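Local coordinates for protein 2-oxoglutarate carboxylase small subunit (Hydrogenobacter thermophilus, PDB 7KCT) that forms the small (beta) subunit of a carboxylase, with a biotin carboxylase architecture built around an ATP-grasp nucleotide-binding domain, at residues L15-G20 / V38-E43. Sequence-based numbering, arbitrary orientation.
Sequences LVANRG and VAIYNE
L15-G20 and V38-E43 begin as neighbouring parallel strands and then splay apart, CA-CA separations growing from 4.5 Å at L15/V38 to 6.6 Å at A17/I40. A single direct hydrogen bond joins them, V16 N to V38 O (3.0 Å), almost straight at 176° and nearly along the carbonyl axis. Beyond it the strand 13-16 breaks into an inverse gamma turn centred on A17, with a weak N18 N to V16 O bond, and a water takes over the pairing: it accepts from I40 N (2.9 Å) and donates to V16 O and N18 O. On one face of the sheet L15 and V38 cross obliquely, their CB atoms 4.0 Å apart and the CG of L15, anti to its backbone N, lying against V38 CG1; helix 71-81 covers this pair. I40 holds CG1 in the crowded position between backbone N and carbonyl carbon (chi1 57°), which carries CD1 across the widening gap to A17 CA at 3.9 Å. N18 turns back on its own chain, its OD1 receiving R19 N in the carbonyl plane on a lone pair (2.7 Å), while ND2 is held by the carbonyls of P88 and Y90, the latter a residue of an ADP pocket. The strands, with helix 20-32 between them, form the first beta-alpha-beta unit of the Rossmann-like N-terminal domain. At their diverging carboxyl ends, one water serves three backbone polar groups among buried residues, so direct pairing gives way to a water bridge and the apolar contact of I40 CD1 with A17.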
ATOM      1  N   LEU A  15      -4.857  18.476 -17.575  1.00 21.65           N
ATOM      2  CA  LEU A  15      -3.413  18.646 -17.708  1.00 21.29           C
ATOM      3  C   LEU A  15      -2.766  18.790 -16.318  1.00 29.58           C
ATOM      4  O   LEU A  15      -3.238  19.562 -15.460  1.00 25.48           O
ATOM      5  CB  LEU A  15      -3.146  19.849 -18.596  1.00 20.92           C
ATOM      6  CG  LEU A  15      -1.690  20.146 -18.982  1.00 27.28           C
ATOM      7  CD1 LEU A  15      -1.505  20.966 -20.272  1.00 29.76           C
ATOM      8  CD2 LEU A  15      -0.890  20.836 -17.870  1.00 25.52           C
ATOM      9  N   VAL A  16      -1.703  18.012 -16.089  1.00 24.36           N
ATOM     10  CA  VAL A  16      -0.979  17.974 -14.822  1.00 20.61           C
ATOM     11  C   VAL A  16       0.278  18.804 -15.037  1.00 25.85           C
ATOM     12  O   VAL A  16       1.156  18.409 -15.806  1.00 23.21           O
ATOM     13  CB  VAL A  16      -0.640  16.528 -14.445  1.00 26.46           C
ATOM     14  CG1 VAL A  16       0.085  16.502 -13.161  1.00 29.33           C
ATOM     15  CG2 VAL A  16      -1.933  15.658 -14.414  1.00 30.53           C
ATOM     16  N   ALA A  17       0.369  19.979 -14.427  1.00 26.98           N
ATOM     17  CA  ALA A  17       1.497  20.881 -14.698  1.00 21.85           C
ATOM     18  C   ALA A  17       2.608  20.652 -13.667  1.00 25.95           C
ATOM     19  O   ALA A  17       2.870  21.475 -12.787  1.00 26.09           O
ATOM     20  CB  ALA A  17       1.033  22.330 -14.708  1.00 27.58           C
ATOM     21  N   ASN A  18       3.179  19.452 -13.691  1.00 25.20           N
ATOM     22  CA  ASN A  18       4.163  19.059 -12.678  1.00 24.87           C
ATOM     23  C   ASN A  18       4.832  17.750 -13.102  1.00 23.56           C
ATOM     24  O   ASN A  18       4.674  17.315 -14.249  1.00 24.35           O
ATOM     25  CB  ASN A  18       3.525  18.948 -11.298  1.00 27.56           C
ATOM     26  CG  ASN A  18       4.491  19.350 -10.181  1.00 28.03           C
ATOM     27  OD1 ASN A  18       5.594  18.800 -10.037  1.00 25.02           O
ATOM     28  ND2 ASN A  18       4.071  20.295  -9.383  1.00 30.07           N
ATOM     29  N   ARG A  19       5.654  17.174 -12.216  1.00 20.94           N
ATOM     30  CA  ARG A  19       6.510  16.037 -12.561  1.00 21.69           C
ATOM     31  C   ARG A  19       6.644  15.098 -11.379  1.00 22.76           C
ATOM     32  O   ARG A  19       6.149  15.365 -10.284  1.00 21.49           O
ATOM     33  CB  ARG A  19       7.905  16.509 -13.009  1.00 26.42           C
ATOM     34  CG  ARG A  19       8.701  17.326 -11.965  1.00 26.01           C
ATOM     35  CD  ARG A  19      10.190  17.545 -12.343  1.00 35.01           C
ATOM     36  NE  ARG A  19      10.913  16.267 -12.415  1.00 30.46           N
ATOM     37  CZ  ARG A  19      11.320  15.558 -11.379  1.00 27.45           C
ATOM     38  NH1 ARG A  19      11.108  15.969 -10.121  1.00 31.33           N
ATOM     39  NH2 ARG A  19      11.926  14.392 -11.614  1.00 34.79           N
ATOM     40  N   GLY A  20       7.327  13.974 -11.606  1.00 27.43           N
ATOM     41  CA  GLY A  20       7.781  13.211 -10.471  1.00 26.17           C
ATOM     42  C   GLY A  20       6.618  12.560  -9.747  1.00 23.92           C
ATOM     43  O   GLY A  20       5.579  12.284 -10.329  1.00 26.13           O
ATOM     44  N   VAL A  38      -2.925  14.638 -19.451  1.00 19.49           N
ATOM     45  CA  VAL A  38      -1.920  15.285 -20.278  1.00 17.94           C
ATOM     46  C   VAL A  38      -0.724  15.552 -19.397  1.00 24.61           C
ATOM     47  O   VAL A  38      -0.870  16.187 -18.342  1.00 21.85           O
ATOM     48  CB  VAL A  38      -2.400  16.631 -20.860  1.00 20.17           C
ATOM     49  CG1 VAL A  38      -1.347  17.228 -21.767  1.00 21.43           C
ATOM     50  CG2 VAL A  38      -3.722  16.499 -21.632  1.00 27.40           C
ATOM     51  N   ALA A  39       0.448  15.089 -19.819  1.00 23.93           N
ATOM     52  CA  ALA A  39       1.680  15.394 -19.098  1.00 23.44           C
ATOM     53  C   ALA A  39       2.553  16.376 -19.871  1.00 20.93           C
ATOM     54  O   ALA A  39       2.448  16.521 -21.096  1.00 23.03           O
ATOM     55  CB  ALA A  39       2.445  14.093 -18.803  1.00 23.15           C
ATOM     56  N   ILE A  40       3.429  17.072 -19.136  1.00 25.66           N
ATOM     57  CA  ILE A  40       4.436  17.931 -19.764  1.00 23.57           C
ATOM     58  C   ILE A  40       5.793  17.498 -19.242  1.00 21.30           C
ATOM     59  O   ILE A  40       5.900  16.973 -18.131  1.00 22.89           O
ATOM     60  CB  ILE A  40       4.207  19.443 -19.496  1.00 20.61           C
ATOM     61  CG1 ILE A  40       4.159  19.756 -17.994  1.00 24.01           C
ATOM     62  CG2 ILE A  40       2.938  19.932 -20.185  1.00 27.70           C
ATOM     63  CD1 ILE A  40       4.096  21.256 -17.640  1.00 27.26           C
ATOM     64  N   TYR A  41       6.842  17.713 -20.044  1.00 23.44           N
ATOM     65  CA  TYR A  41       8.148  17.291 -19.589  1.00 23.07           C
ATOM     66  C   TYR A  41       9.243  18.011 -20.343  1.00 25.08           C
ATOM     67  O   TYR A  41       9.029  18.554 -21.430  1.00 23.78           O
ATOM     68  CB  TYR A  41       8.358  15.761 -19.721  1.00 23.80           C
ATOM     69  CG  TYR A  41       8.329  15.234 -21.128  1.00 23.78           C
ATOM     70  CD1 TYR A  41       7.131  15.074 -21.804  1.00 24.54           C
ATOM     71  CD2 TYR A  41       9.505  14.849 -21.777  1.00 30.33           C
ATOM     72  CE1 TYR A  41       7.095  14.610 -23.098  1.00 22.61           C
ATOM     73  CE2 TYR A  41       9.476  14.364 -23.076  1.00 28.15           C
ATOM     74  CZ  TYR A  41       8.275  14.275 -23.724  1.00 28.51           C
ATOM     75  OH  TYR A  41       8.214  13.780 -24.972  1.00 27.37           O
ATOM     76  N   ASN A  42      10.421  17.992 -19.739  1.00 27.12           N
ATOM     77  CA  ASN A  42      11.623  18.497 -20.401  1.00 27.47           C
ATOM     78  C   ASN A  42      12.346  17.362 -21.101  1.00 30.35           C
ATOM     79  O   ASN A  42      12.321  16.207 -20.657  1.00 25.31           O
ATOM     80  CB  ASN A  42      12.544  19.162 -19.372  1.00 28.26           C
ATOM     81  CG  ASN A  42      13.707  19.911 -20.010  1.00 28.50           C
ATOM     82  OD1 ASN A  42      14.743  19.311 -20.309  1.00 27.25           O
ATOM     83  ND2 ASN A  42      13.511  21.197 -20.275  1.00 28.09           N
ATOM     84  N   GLU A  43      13.009  17.709 -22.212  1.00 31.42           N
ATOM     85  CA  GLU A  43      13.802  16.739 -22.966  1.00 30.21           C
ATOM     86  C   GLU A  43      14.742  15.927 -22.059  1.00 32.27           C
ATOM     87  O   GLU A  43      15.064  14.784 -22.371  1.00 36.46           O
ATOM     88  CB  GLU A  43      14.599  17.460 -24.084  1.00 35.90           C
TER
HETATM   89  O   HOH W   1       2.937  16.391 -16.317  1.00 22.77           O